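Local coordinates for protein taurine dioxygenase (Burkholderia ambifaria, PDB 5VN6) that probably acts as an iron-dependent taurine dioxygenase of the TfdA family, and carries a magnesium ion at its metal site in this crystal, at residues V11-C16 with L45-L50; L201-F206 with Q231-L236; I237-A240 with E244-V247. One frame throughout, in Å; residues are numbered along the deposited sequence.

How the interactions relate
The three contacts follow one another along the chain. Interaction 1 (11-16 with 45-50) lies at the surface; its centre and that of interaction 3 (237-240 with 244-247) are about 15 Å apart, and the two meet where Leu14 CD2 packs on Val247 CG2 at 3.6 Å; both also reach the second subunit. The centres of interaction 2 (201-206 with 231-236) and interaction 3 are about 11 Å apart, and Val203 CG2 and Ile237 CG2, 3.8 Å apart, join them. Interactions 1 and 2 do not touch. None supplies a ligand to the magnesium ion held by His106, Asp108 and His266: the side chains of Val203 and His106 are about 10 Å apart, and that of Ala240 lies about 13 Å from the metal.

Interaction 1: residues V11-C16 with L45-L50; sequences VEPLTC and LRHRVL
Two apolar approaches to the imidazole of His47 make up the direct contact. Val11 brings up its CG1 methyl, which stands 3.9 Å from His47 NE2 and 4.1 Å from His47 CD2. That methyl is placed by a chi1 of -180°, which sets CG1 opposite the backbone nitrogen and swings it in the direction of the histidine. Pro13 adds the CG corner of its pyrrolidine ring, with Pro13 CG 4.2 Å from His47 CE1; the same proline also packs on Val129 of the second subunit. Both come at the imidazole obliquely, as van der Waals contacts, neither squarely over a face nor squarely at an edge. Within its own segment, His47 has Arg46 CG seated over the centre of one ring face, 3.7 Å above the plane.

The polar link between the segments is indirect and runs through a water. It donates to Thr15 O at 2.9 Å and lies 3.5 Å from His47 ND1, the second link being weak. No hydrogen bond joins the segments directly, and the summed buried surface is modest at 102 Å².

The backbone turns sharply just after the histidine. His47 closes its helix, and Arg48 departs from helical geometry with a positive phi of 72°; Val49 N then bonds back to His47 O at 2.7 Å as the chain turns into the next strand.

The contact joins strand 10-13, outermost of the mixed sheet within this chain, to the C-terminal end of helix 34-47. Strand 20-23 lies between strands 10-13 and 49-52, and its Ala20 is touched by both Val11 and His47.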
loop_
_atom_site.group_PDB
_atom_site.type_symbol
_atom_site.label_atom_id
_atom_site.label_comp_id
_atom_site.label_asym_id
_atom_site.label_seq_id
_atom_site.Cartn_x
_atom_site.Cartn_y
_atom_site.Cartn_z
ATOM N N VAL A 11 -3.994 -14.837 -19.561
ATOM C CA VAL A 11 -4.358 -14.138 -18.335
ATOM C C VAL A 11 -3.213 -14.323 -17.350
ATOM O O VAL A 11 -2.894 -15.455 -16.967
ATOM C CB VAL A 11 -5.677 -14.658 -17.751
ATOM C CG1 VAL A 11 -6.023 -13.889 -16.468
ATOM C CG2 VAL A 11 -6.816 -14.555 -18.779
ATOM N N GLU A 12 -2.597 -13.218 -16.936
ATOM C CA GLU A 12 -1.426 -13.266 -16.055
ATOM C C GLU A 12 -1.690 -12.509 -14.762
ATOM O O GLU A 12 -1.587 -11.269 -14.736
ATOM C CB GLU A 12 -0.191 -12.707 -16.763
ATOM C CG GLU A 12 0.461 -13.697 -17.742
ATOM C CD GLU A 12 1.881 -13.301 -18.145
ATOM O OE1 GLU A 12 2.481 -12.429 -17.474
ATOM O OE2 GLU A 12 2.401 -13.865 -19.130
ATOM N N PRO A 13 -2.042 -13.193 -13.672
ATOM C CA PRO A 13 -2.292 -12.485 -12.408
ATOM C C PRO A 13 -1.049 -11.744 -11.935
ATOM O O PRO A 13 0.077 -12.196 -12.135
ATOM C CB PRO A 13 -2.684 -13.606 -11.437
ATOM C CG PRO A 13 -3.119 -14.753 -12.317
ATOM C CD PRO A 13 -2.316 -14.637 -13.580
ATOM N N LEU A 14 -1.264 -10.571 -11.339
ATOM C CA LEU A 14 -0.178 -9.762 -10.798
ATOM C C LEU A 14 0.151 -10.123 -9.356
ATOM O O LEU A 14 1.302 -9.956 -8.930
ATOM C CB LEU A 14 -0.533 -8.268 -10.859
ATOM C CG LEU A 14 -0.341 -7.515 -12.178
ATOM C CD1 LEU A 14 -1.373 -7.961 -13.217
ATOM C CD2 LEU A 14 -0.429 -6.026 -11.941
ATOM N N THR A 15 -0.857 -10.552 -8.594
ATOM C CA THR A 15 -0.761 -10.966 -7.196
ATOM C C THR A 15 -1.735 -12.124 -7.011
ATOM O O THR A 15 -2.559 -12.400 -7.887
ATOM C CB THR A 15 -1.143 -9.836 -6.224
ATOM O OG1 THR A 15 -2.568 -9.662 -6.262
ATOM C CG2 THR A 15 -0.486 -8.505 -6.627
ATOM N N CYS A 16 -1.687 -12.787 -5.850
ATOM C CA CYS A 16 -2.634 -13.878 -5.622
ATOM C C CYS A 16 -4.021 -13.371 -5.248
ATOM O O CYS A 16 -5.001 -14.119 -5.337
ATOM C CB CYS A 16 -2.138 -14.816 -4.513
ATOM S SG CYS A 16 -0.592 -15.667 -4.873
ATOM N N LEU A 45 -14.765 -10.455 -13.267
ATOM C CA LEU A 45 -15.447 -10.860 -12.040
ATOM C C LEU A 45 -14.522 -11.639 -11.106
ATOM O O LEU A 45 -14.628 -11.516 -9.882
ATOM C CB LEU A 45 -16.679 -11.703 -12.379
ATOM C CG LEU A 45 -17.866 -10.958 -12.991
ATOM C CD1 LEU A 45 -18.978 -11.940 -13.344
ATOM C CD2 LEU A 45 -18.384 -9.867 -12.043
ATOM N N ARG A 46 -13.597 -12.412 -11.656
ATOM C CA ARG A 46 -12.700 -13.225 -10.832
ATOM C C ARG A 46 -11.517 -12.424 -10.276
ATOM O O ARG A 46 -11.083 -12.662 -9.145
ATOM C CB ARG A 46 -12.218 -14.420 -11.654
ATOM C CG ARG A 46 -10.972 -15.122 -11.179
ATOM C CD ARG A 46 -10.578 -16.175 -12.213
ATOM N NE ARG A 46 -11.727 -17.018 -12.554
ATOM C CZ ARG A 46 -11.927 -17.588 -13.740
ATOM N NH1 ARG A 46 -11.056 -17.409 -14.725
ATOM N NH2 ARG A 46 -13.007 -18.335 -13.946
ATOM N N HIS A 47 -10.963 -11.495 -11.053
ATOM C CA HIS A 47 -9.712 -10.830 -10.710
ATOM C C HIS A 47 -9.894 -9.383 -10.285
ATOM O O HIS A 47 -8.900 -8.714 -9.940
ATOM C CB HIS A 47 -8.747 -10.901 -11.901
ATOM C CG HIS A 47 -8.300 -12.295 -12.226
ATOM N ND1 HIS A 47 -7.550 -13.055 -11.353
ATOM C CD2 HIS A 47 -8.510 -13.070 -13.317
ATOM C CE1 HIS A 47 -7.307 -14.236 -11.898
ATOM N NE2 HIS A 47 -7.881 -14.271 -13.087
ATOM N N ARG A 48 -11.137 -8.892 -10.289
ATOM C CA ARG A 48 -11.553 -7.578 -9.787
ATOM C C ARG A 48 -11.098 -6.412 -10.664
ATOM O O ARG A 48 -11.858 -5.451 -10.861
ATOM C CB ARG A 48 -11.071 -7.361 -8.347
ATOM C CG ARG A 48 -11.183 -8.576 -7.408
ATOM C CD ARG A 48 -12.547 -9.198 -7.399
ATOM N NE ARG A 48 -12.602 -10.376 -6.543
ATOM C CZ ARG A 48 -13.721 -11.044 -6.274
ATOM N NH1 ARG A 48 -14.866 -10.630 -6.791
ATOM N NH2 ARG A 48 -13.700 -12.104 -5.477
ATOM N N VAL A 49 -9.869 -6.464 -11.182
ATOM C CA VAL A 49 -9.332 -5.407 -12.036
ATOM C C VAL A 49 -8.458 -6.052 -13.105
ATOM O O VAL A 49 -7.646 -6.932 -12.803
ATOM C CB VAL A 49 -8.546 -4.342 -11.230
ATOM C CG1 VAL A 49 -7.390 -4.957 -10.437
ATOM C CG2 VAL A 49 -8.026 -3.210 -12.167
ATOM N N LEU A 50 -8.634 -5.620 -14.360
ATOM C CA LEU A 50 -7.890 -6.149 -15.498
ATOM C C LEU A 50 -7.050 -5.041 -16.118
ATOM O O LEU A 50 -7.494 -3.894 -16.208
ATOM C CB LEU A 50 -8.829 -6.753 -16.563
ATOM C CG LEU A 50 -9.718 -7.937 -16.163
ATOM C CD1 LEU A 50 -10.722 -8.277 -17.283
ATOM C CD2 LEU A 50 -8.865 -9.164 -15.797
HETATM O O HOH W 1 -5.149 -11.938 -9.082
#

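Interaction 2: residues L201-F206 with Q231-L236; sequences LYVNAF and QLLHYL
Val203 faces helix 228-237 and packs on both Leu233 and Leu236, side chains that stand one helical turn apart. Starting at its branch point, Val203 CB lies 3.8 Å from Leu233 CD1. The first methyl, Val203 CG1, touches that same leucine carbon at 4.0 Å. A chi1 of -68° sets CG1 opposite the carbonyl carbon and leaves the second methyl, CG2, between the backbone nitrogen and the carbonyl carbon, on the side of the helix. There Val203 CG2 meets Leu236 CB at 3.5 Å while keeping Leu233 CD1 within 4.0 Å. One leucine methyl is thus shared by all three side-chain carbons of the valine.

Leu201 extends the apolar surface. Its CD1 packs against Leu236 CD2 at 4.0 Å, the two side chains crossing at about a right angle, and its CD2 comes 3.6 Å from Leu236 O. No hydrogen bond crosses the contact, which buries 203 Å² through four buried aliphatic residues.

Beyond the valine the loop is shaped by an Asx turn: Phe206 N donates to Asn204 OD1 at 2.8 Å, nearly straight at 175° but from above the carbonyl plane. Val203 O bonds Gln265 NE2, next in sequence to the metal ligand His266. This apolar packing sets helix 228-237 against the loop joining strands 199-201 and 207-210, the outermost strands, within this chain, of a four-stranded antiparallel sheet.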
loop_
_atom_site.group_PDB
_atom_site.type_symbol
_atom_site.label_atom_id
_atom_site.label_comp_id
_atom_site.label_asym_id
_atom_site.label_seq_id
_atom_site.Cartn_x
_atom_site.Cartn_y
_atom_site.Cartn_z
ATOM N N LEU A 201 -16.874 -5.895 1.910
ATOM C CA LEU A 201 -16.787 -4.866 2.938
ATOM C C LEU A 201 -16.943 -3.501 2.273
ATOM O O LEU A 201 -16.044 -3.035 1.560
ATOM C CB LEU A 201 -15.477 -4.982 3.716
ATOM C CG LEU A 201 -15.252 -3.920 4.798
ATOM C CD1 LEU A 201 -16.397 -3.902 5.838
ATOM C CD2 LEU A 201 -13.873 -4.114 5.473
ATOM N N TYR A 202 -18.086 -2.853 2.517
ATOM C CA TYR A 202 -18.493 -1.681 1.748
ATOM C C TYR A 202 -18.540 -0.397 2.583
ATOM O O TYR A 202 -19.568 0.289 2.643
ATOM C CB TYR A 202 -19.861 -1.969 1.091
ATOM C CG TYR A 202 -20.140 -1.054 -0.070
ATOM C CD1 TYR A 202 -21.224 -0.191 -0.053
ATOM C CD2 TYR A 202 -19.294 -1.041 -1.186
ATOM C CE1 TYR A 202 -21.472 0.666 -1.103
ATOM C CE2 TYR A 202 -19.523 -0.177 -2.231
ATOM C CZ TYR A 202 -20.628 0.673 -2.182
ATOM O OH TYR A 202 -20.890 1.534 -3.214
ATOM N N VAL A 203 -17.419 -0.052 3.209
ATOM C CA VAL A 203 -17.183 1.276 3.766
ATOM C C VAL A 203 -15.821 1.748 3.267
ATOM O O VAL A 203 -14.913 0.944 3.037
ATOM C CB VAL A 203 -17.249 1.287 5.311
ATOM C CG1 VAL A 203 -18.696 1.010 5.777
ATOM C CG2 VAL A 203 -16.247 0.248 5.919
ATOM N N ASN A 204 -15.681 3.054 3.071
ATOM C CA ASN A 204 -14.451 3.596 2.495
ATOM C C ASN A 204 -14.290 5.045 2.956
ATOM O O ASN A 204 -14.993 5.507 3.863
ATOM C CB ASN A 204 -14.452 3.451 0.961
ATOM C CG ASN A 204 -15.428 4.398 0.263
ATOM O OD1 ASN A 204 -15.112 5.560 0.036
ATOM N ND2 ASN A 204 -16.588 3.884 -0.134
ATOM N N ALA A 205 -13.370 5.773 2.303
ATOM C CA ALA A 205 -13.043 7.137 2.717
ATOM C C ALA A 205 -14.265 8.050 2.683
ATOM O O ALA A 205 -14.325 9.028 3.433
ATOM C CB ALA A 205 -11.925 7.713 1.838
ATOM N N PHE A 206 -15.253 7.741 1.841
ATOM C CA PHE A 206 -16.465 8.550 1.793
ATOM C C PHE A 206 -17.397 8.308 2.970
ATOM O O PHE A 206 -18.301 9.117 3.188
ATOM C CB PHE A 206 -17.247 8.278 0.498
ATOM C CG PHE A 206 -16.570 8.794 -0.740
ATOM C CD1 PHE A 206 -16.261 7.933 -1.783
ATOM C CD2 PHE A 206 -16.228 10.133 -0.854
ATOM C CE1 PHE A 206 -15.637 8.399 -2.929
ATOM C CE2 PHE A 206 -15.606 10.604 -1.993
ATOM C CZ PHE A 206 -15.310 9.731 -3.039
ATOM N N GLN A 231 -14.675 4.094 16.087
ATOM C CA GLN A 231 -13.486 3.251 16.122
ATOM C C GLN A 231 -13.662 2.001 15.255
ATOM O O GLN A 231 -12.741 1.594 14.532
ATOM C CB GLN A 231 -13.156 2.906 17.578
ATOM C CG GLN A 231 -12.539 4.089 18.368
ATOM C CD GLN A 231 -12.437 3.814 19.875
ATOM O OE1 GLN A 231 -13.144 2.967 20.398
ATOM N NE2 GLN A 231 -11.531 4.506 20.558
ATOM N N LEU A 232 -14.845 1.389 15.292
ATOM C CA LEU A 232 -15.100 0.241 14.430
ATOM C C LEU A 232 -15.044 0.633 12.967
ATOM O O LEU A 232 -14.468 -0.092 12.141
ATOM C CB LEU A 232 -16.466 -0.380 14.757
ATOM C CG LEU A 232 -16.921 -1.540 13.850
ATOM C CD1 LEU A 232 -15.951 -2.731 13.896
ATOM C CD2 LEU A 232 -18.338 -1.986 14.220
ATOM N N LEU A 233 -15.629 1.788 12.624
ATOM C CA LEU A 233 -15.595 2.231 11.236
ATOM C C LEU A 233 -14.159 2.434 10.772
ATOM O O LEU A 233 -13.782 1.980 9.680
ATOM C CB LEU A 233 -16.432 3.506 11.068
ATOM C CG LEU A 233 -16.449 4.145 9.672
ATOM C CD1 LEU A 233 -16.981 3.166 8.614
ATOM C CD2 LEU A 233 -17.209 5.466 9.634
ATOM N N HIS A 234 -13.323 3.049 11.620
ATOM C CA HIS A 234 -11.911 3.227 11.274
ATOM C C HIS A 234 -11.221 1.894 11.033
ATOM O O HIS A 234 -10.432 1.760 10.088
ATOM C CB HIS A 234 -11.198 4.017 12.370
ATOM C CG HIS A 234 -11.676 5.431 12.467
ATOM N ND1 HIS A 234 -11.425 6.242 13.554
ATOM C CD2 HIS A 234 -12.424 6.170 11.609
ATOM C CE1 HIS A 234 -11.984 7.427 13.355
ATOM N NE2 HIS A 234 -12.586 7.414 12.176
ATOM N N TYR A 235 -11.527 0.894 11.862
ATOM C CA TYR A 235 -10.944 -0.427 11.683
ATOM C C TYR A 235 -11.351 -1.028 10.341
ATOM O O TYR A 235 -10.524 -1.625 9.642
ATOM C CB TYR A 235 -11.372 -1.331 12.844
ATOM C CG TYR A 235 -11.051 -2.792 12.639
ATOM C CD1 TYR A 235 -9.817 -3.330 13.029
ATOM C CD2 TYR A 235 -11.988 -3.646 12.065
ATOM C CE1 TYR A 235 -9.536 -4.694 12.846
ATOM C CE2 TYR A 235 -11.716 -4.985 11.884
ATOM C CZ TYR A 235 -10.500 -5.502 12.281
ATOM O OH TYR A 235 -10.263 -6.826 12.066
ATOM N N LEU A 236 -12.622 -0.869 9.968
ATOM C CA LEU A 236 -13.118 -1.401 8.701
ATOM C C LEU A 236 -12.493 -0.689 7.499
ATOM O O LEU A 236 -11.936 -1.343 6.609
ATOM C CB LEU A 236 -14.651 -1.294 8.665
ATOM C CG LEU A 236 -15.381 -2.180 9.669
ATOM C CD1 LEU A 236 -16.945 -2.071 9.614
ATOM C CD2 LEU A 236 -14.919 -3.665 9.514
#

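Interaction 3: residues I237-A240 with E244-V247; sequences IGQA and EYQV
Tyr245, Gln239 and Ala240 contribute the largest buried areas, 49, 39 and 38 Å² respectively. Tyr245 turns an edge of its ring to the backbone carbonyl of Gln239: Tyr245 CD2 is 3.4 Å from Gln239 O, which lies near the ring plane, as expected for a carbonyl oxygen beside the weakly positive rim of an aromatic ring. A chi1 of -52° sets the ring opposite its own carbonyl carbon and places this edge there.

At the far end of the phenol a water bridges the two side chains. It accepts from Tyr245 OH at 2.7 Å and donates to Gln239 OE1 at 2.6 Å, while the amide nitrogen of Gln239 is bonded to Tyr235 O in the preceding helix. Both ends of the glutamine amide are therefore engaged, which should fix its rotation.

Ala240 contributes its carbonyl. Gln246 NE2 donates to Ala240 O at 2.9 Å, with an N-H...O angle of 169°; the donor reaches a lone pair in the carbonyl plane, and the acceptor lies almost within the amide plane of Gln246. The extended glutamine chain carries NE2 across to it.

This bond and the water bridge span the short 3-10 connection from helix 228-237 to strand 246-249. Within this chain that strand is one outer strand of a three-stranded antiparallel sheet; the other, 264-268, carries the metal ligand His266, consistent with the family's double-stranded beta-helix (cupin) fold.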
loop_
_atom_site.group_PDB
_atom_site.type_symbol
_atom_site.label_atom_id
_atom_site.label_comp_id
_atom_site.label_asym_id
_atom_site.label_seq_id
_atom_site.Cartn_x
_atom_site.Cartn_y
_atom_site.Cartn_z
ATOM N N ILE A 237 -12.557 0.649 7.452
ATOM C CA ILE A 237 -12.014 1.340 6.283
ATOM C C ILE A 237 -10.511 1.127 6.167
ATOM O O ILE A 237 -9.964 1.155 5.057
ATOM C CB ILE A 237 -12.320 2.853 6.268
ATOM C CG1 ILE A 237 -11.502 3.571 7.348
ATOM C CG2 ILE A 237 -13.853 3.144 6.278
ATOM C CD1 ILE A 237 -11.366 5.069 7.117
ATOM N N GLY A 238 -9.814 0.944 7.295
ATOM C CA GLY A 238 -8.387 0.670 7.240
ATOM C C GLY A 238 -8.024 -0.701 6.687
ATOM O O GLY A 238 -6.835 -0.978 6.493
ATOM N N GLN A 239 -9.002 -1.588 6.509
ATOM C CA GLN A 239 -8.703 -2.891 5.922
ATOM C C GLN A 239 -8.186 -2.733 4.500
ATOM O O GLN A 239 -7.387 -3.553 4.039
ATOM C CB GLN A 239 -9.952 -3.806 5.963
ATOM C CG GLN A 239 -10.482 -4.140 7.387
ATOM C CD GLN A 239 -9.425 -4.851 8.285
ATOM O OE1 GLN A 239 -8.947 -5.947 7.956
ATOM N NE2 GLN A 239 -9.065 -4.221 9.405
ATOM N N ALA A 240 -8.603 -1.666 3.797
ATOM C CA ALA A 240 -8.114 -1.452 2.440
ATOM C C ALA A 240 -6.631 -1.131 2.417
ATOM O O ALA A 240 -6.017 -1.202 1.352
ATOM C CB ALA A 240 -8.867 -0.314 1.738
ATOM N N GLU A 244 -1.714 -7.216 1.592
ATOM C CA GLU A 244 -2.168 -8.523 1.110
ATOM C C GLU A 244 -3.351 -8.421 0.153
ATOM O O GLU A 244 -3.557 -9.319 -0.667
ATOM C CB GLU A 244 -2.558 -9.417 2.289
ATOM C CG GLU A 244 -1.392 -10.223 2.862
ATOM C CD GLU A 244 -0.485 -9.395 3.758
ATOM O OE1 GLU A 244 -0.837 -8.216 4.044
ATOM O OE2 GLU A 244 0.573 -9.919 4.175
ATOM N N TYR A 245 -4.144 -7.362 0.247
ATOM C CA TYR A 245 -5.351 -7.228 -0.566
ATOM C C TYR A 245 -5.136 -6.360 -1.793
ATOM O O TYR A 245 -6.101 -6.081 -2.519
ATOM C CB TYR A 245 -6.489 -6.616 0.267
ATOM C CG TYR A 245 -6.766 -7.317 1.570
ATOM C CD1 TYR A 245 -6.485 -8.685 1.734
ATOM C CD2 TYR A 245 -7.325 -6.612 2.647
ATOM C CE1 TYR A 245 -6.742 -9.333 2.955
ATOM C CE2 TYR A 245 -7.591 -7.243 3.846
ATOM C CZ TYR A 245 -7.305 -8.606 3.994
ATOM O OH TYR A 245 -7.579 -9.219 5.196
ATOM N N GLN A 246 -3.903 -5.920 -2.037
ATOM C CA GLN A 246 -3.639 -4.802 -2.926
ATOM C C GLN A 246 -2.895 -5.243 -4.180
ATOM O O GLN A 246 -2.162 -6.237 -4.196
ATOM C CB GLN A 246 -2.815 -3.708 -2.217
ATOM C CG GLN A 246 -3.573 -2.976 -1.116
ATOM C CD GLN A 246 -2.661 -2.022 -0.358
ATOM O OE1 GLN A 246 -1.471 -1.970 -0.620
ATOM N NE2 GLN A 246 -3.203 -1.318 0.622
ATOM N N VAL A 247 -3.065 -4.441 -5.230
ATOM C CA VAL A 247 -2.208 -4.495 -6.404
ATOM C C VAL A 247 -1.863 -3.060 -6.767
ATOM O O VAL A 247 -2.651 -2.140 -6.530
ATOM C CB VAL A 247 -2.867 -5.246 -7.592
ATOM C CG1 VAL A 247 -4.199 -4.570 -8.067
ATOM C CG2 VAL A 247 -1.899 -5.377 -8.743
HETATM O O HOH W 2 -9.640 -8.082 6.610
#